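Local atomic coordinates of arginase (Glaciozyma antarctica, PDB entry 5YNL), a protein that probably hydrolyses L-arginine to L-ornithine and urea, as a cold-adapted arginase from a psychrophilic yeast. Residues L283-D288 against Y313-I318. Residues are numbered along the deposited sequence; the frame is centred on the assembly and turned at random.
Sequences LSFDVD and YICEAI
C315 sets its sulfur obliquely beside the F285 ring, SG lying 3.9 Å from F285 CD2, the closest meeting of the contact, and 4.7 Å from the ring centroid. The line from centroid to sulfur leans 48° off the ring normal, a sulfur-aromatic contact in which the soft, polarisable sulfur packs well against aromatic carbon. F285 CB already points toward the helix, and CG, roughly anti to the backbone N (chi1 -155°), carries the ring on to it, where its edge meets I314, with CE2 4.3 Å from I314 CB. L283, two residues back on the same side of the strand, divides its branches: CD1 approaches I314 CG2 at 4.2 Å, while CD2 comes equally near C315 SG and I318 CG1. A forked leucine suits this place, since CD1 takes up I314 while CD2 fits between C315 and I318, and the beta-branched isoleucines present broad, stiff surfaces to it. This is a helix laid against a parallel sheet in the alpha/beta fold of the arginase family: the short axes of 283-286 and 313-318 run nearly antiparallel (170°), 10.8 Å apart at closest approach, and helix 308-320 leads on to strand 324-330, which pairs beside strand 281-286, completing a beta-alpha-beta crossover. L352 of helix 345-356 touches both F285 and C315, and L324 touches both L283 and I318, extending the apolar layer. In contrast to this buried patch, Y313 and E316 on the outward side of the helix are partly exposed, where polar-ended residues are tolerated. Toward the C-terminal end of the strand the apolar layer gives way to acids: D286 OD1 accepts the backbone N of D288 at 2.6 Å in an Asx turn, and both aspartates lie close to D178, a cluster consistent with the metal-binding carboxylates of arginases.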
loop_
_atom_site.group_PDB
_atom_site.type_symbol
_atom_site.label_atom_id
_atom_site.label_comp_id
_atom_site.label_asym_id
_atom_site.label_seq_id
_atom_site.Cartn_x
_atom_site.Cartn_y
_atom_site.Cartn_z
ATOM N N LEU A 283 4.697 -0.344 -1.119
ATOM C CA LEU A 283 4.009 0.944 -1.243
ATOM C C LEU A 283 2.519 0.716 -1.219
ATOM O O LEU A 283 1.941 0.171 -2.189
ATOM C CB LEU A 283 4.397 1.696 -2.527
ATOM C CG LEU A 283 3.729 3.047 -2.820
ATOM C CD1 LEU A 283 3.918 4.084 -1.678
ATOM C CD2 LEU A 283 4.306 3.595 -4.104
ATOM N N SER A 284 1.889 1.114 -0.113
ATOM C CA SER A 284 0.447 0.886 0.033
ATOM C C SER A 284 -0.289 2.205 -0.187
ATOM O O SER A 284 -0.374 3.038 0.730
ATOM C CB SER A 284 0.132 0.301 1.409
ATOM O OG SER A 284 -1.119 -0.359 1.385
ATOM N N PHE A 285 -0.803 2.380 -1.405
ATOM C CA PHE A 285 -1.327 3.665 -1.876
ATOM C C PHE A 285 -2.861 3.714 -1.887
ATOM O O PHE A 285 -3.511 2.945 -2.604
ATOM C CB PHE A 285 -0.818 3.949 -3.297
ATOM C CG PHE A 285 -0.776 5.410 -3.646
ATOM C CD1 PHE A 285 -1.942 6.162 -3.704
ATOM C CD2 PHE A 285 0.427 6.030 -3.910
ATOM C CE1 PHE A 285 -1.885 7.530 -4.012
ATOM C CE2 PHE A 285 0.476 7.369 -4.220
ATOM C CZ PHE A 285 -0.682 8.126 -4.263
ATOM N N ASP A 286 -3.433 4.624 -1.102
ATOM C CA ASP A 286 -4.871 4.771 -1.047
ATOM C C ASP A 286 -5.203 6.010 -1.818
ATOM O O ASP A 286 -4.664 7.079 -1.551
ATOM C CB ASP A 286 -5.350 4.951 0.385
ATOM C CG ASP A 286 -6.848 4.890 0.498
ATOM O OD1 ASP A 286 -7.532 5.768 -0.076
ATOM O OD2 ASP A 286 -7.357 3.951 1.149
ATOM N N VAL A 287 -6.107 5.861 -2.770
ATOM C CA VAL A 287 -6.508 6.935 -3.664
ATOM C C VAL A 287 -7.267 8.061 -2.947
ATOM O O VAL A 287 -7.311 9.179 -3.446
ATOM C CB VAL A 287 -7.258 6.325 -4.852
ATOM C CG1 VAL A 287 -7.804 7.370 -5.789
ATOM C CG2 VAL A 287 -6.306 5.419 -5.597
ATOM N N ASP A 288 -7.809 7.793 -1.759
ATOM C CA ASP A 288 -8.422 8.864 -0.961
ATOM C C ASP A 288 -7.420 9.940 -0.474
ATOM O O ASP A 288 -7.822 10.982 0.056
ATOM C CB ASP A 288 -9.321 8.312 0.175
ATOM C CG ASP A 288 -8.577 8.074 1.515
ATOM O OD1 ASP A 288 -7.318 8.025 1.571
ATOM O OD2 ASP A 288 -9.285 7.906 2.542
ATOM N N TYR A 313 4.476 11.374 -8.578
ATOM C CA TYR A 313 5.872 11.468 -8.159
ATOM C C TYR A 313 6.223 10.441 -7.069
ATOM O O TYR A 313 7.304 9.867 -7.089
ATOM C CB TYR A 313 6.260 12.888 -7.718
ATOM C CG TYR A 313 7.707 12.951 -7.288
ATOM C CD1 TYR A 313 8.715 13.116 -8.219
ATOM C CD2 TYR A 313 8.068 12.796 -5.951
ATOM C CE1 TYR A 313 10.042 13.145 -7.845
ATOM C CE2 TYR A 313 9.416 12.822 -5.561
ATOM C CZ TYR A 313 10.388 12.996 -6.525
ATOM O OH TYR A 313 11.710 13.019 -6.166
ATOM N N ILE A 314 5.327 10.211 -6.120
ATOM C CA ILE A 314 5.594 9.194 -5.108
ATOM C C ILE A 314 5.867 7.845 -5.793
ATOM O O ILE A 314 6.829 7.128 -5.435
ATOM C CB ILE A 314 4.421 9.035 -4.104
ATOM C CG1 ILE A 314 4.170 10.345 -3.345
ATOM C CG2 ILE A 314 4.677 7.910 -3.121
ATOM C CD1 ILE A 314 3.115 10.203 -2.191
ATOM N N CYS A 315 5.030 7.505 -6.775
ATOM C CA CYS A 315 5.154 6.232 -7.470
ATOM C C CYS A 315 6.397 6.192 -8.330
ATOM O O CYS A 315 7.063 5.163 -8.398
ATOM C CB CYS A 315 3.891 5.937 -8.311
ATOM S SG CYS A 315 2.425 5.620 -7.268
ATOM N N GLU A 316 6.735 7.315 -8.957
ATOM C CA GLU A 316 7.935 7.372 -9.777
ATOM C C GLU A 316 9.165 7.259 -8.881
ATOM O O GLU A 316 10.050 6.439 -9.128
ATOM C CB GLU A 316 7.985 8.672 -10.588
ATOM C CG GLU A 316 8.650 8.532 -11.950
ATOM C CD GLU A 316 8.278 9.662 -12.925
ATOM O OE1 GLU A 316 7.425 10.531 -12.568
ATOM O OE2 GLU A 316 8.854 9.690 -14.060
ATOM N N ALA A 317 9.191 8.059 -7.817
ATOM C CA ALA A 317 10.369 8.168 -6.973
ATOM C C ALA A 317 10.688 6.812 -6.393
ATOM O O ALA A 317 11.857 6.390 -6.371
ATOM C CB ALA A 317 10.160 9.183 -5.867
ATOM N N ILE A 318 9.640 6.119 -5.955
ATOM C CA ILE A 318 9.788 4.776 -5.421
ATOM C C ILE A 318 10.283 3.872 -6.548
ATOM O O ILE A 318 11.171 3.048 -6.338
ATOM C CB ILE A 318 8.460 4.245 -4.883
ATOM C CG1 ILE A 318 8.274 4.619 -3.401
ATOM C CG2 ILE A 318 8.416 2.705 -4.985
ATOM C CD1 ILE A 318 8.729 5.984 -2.986
#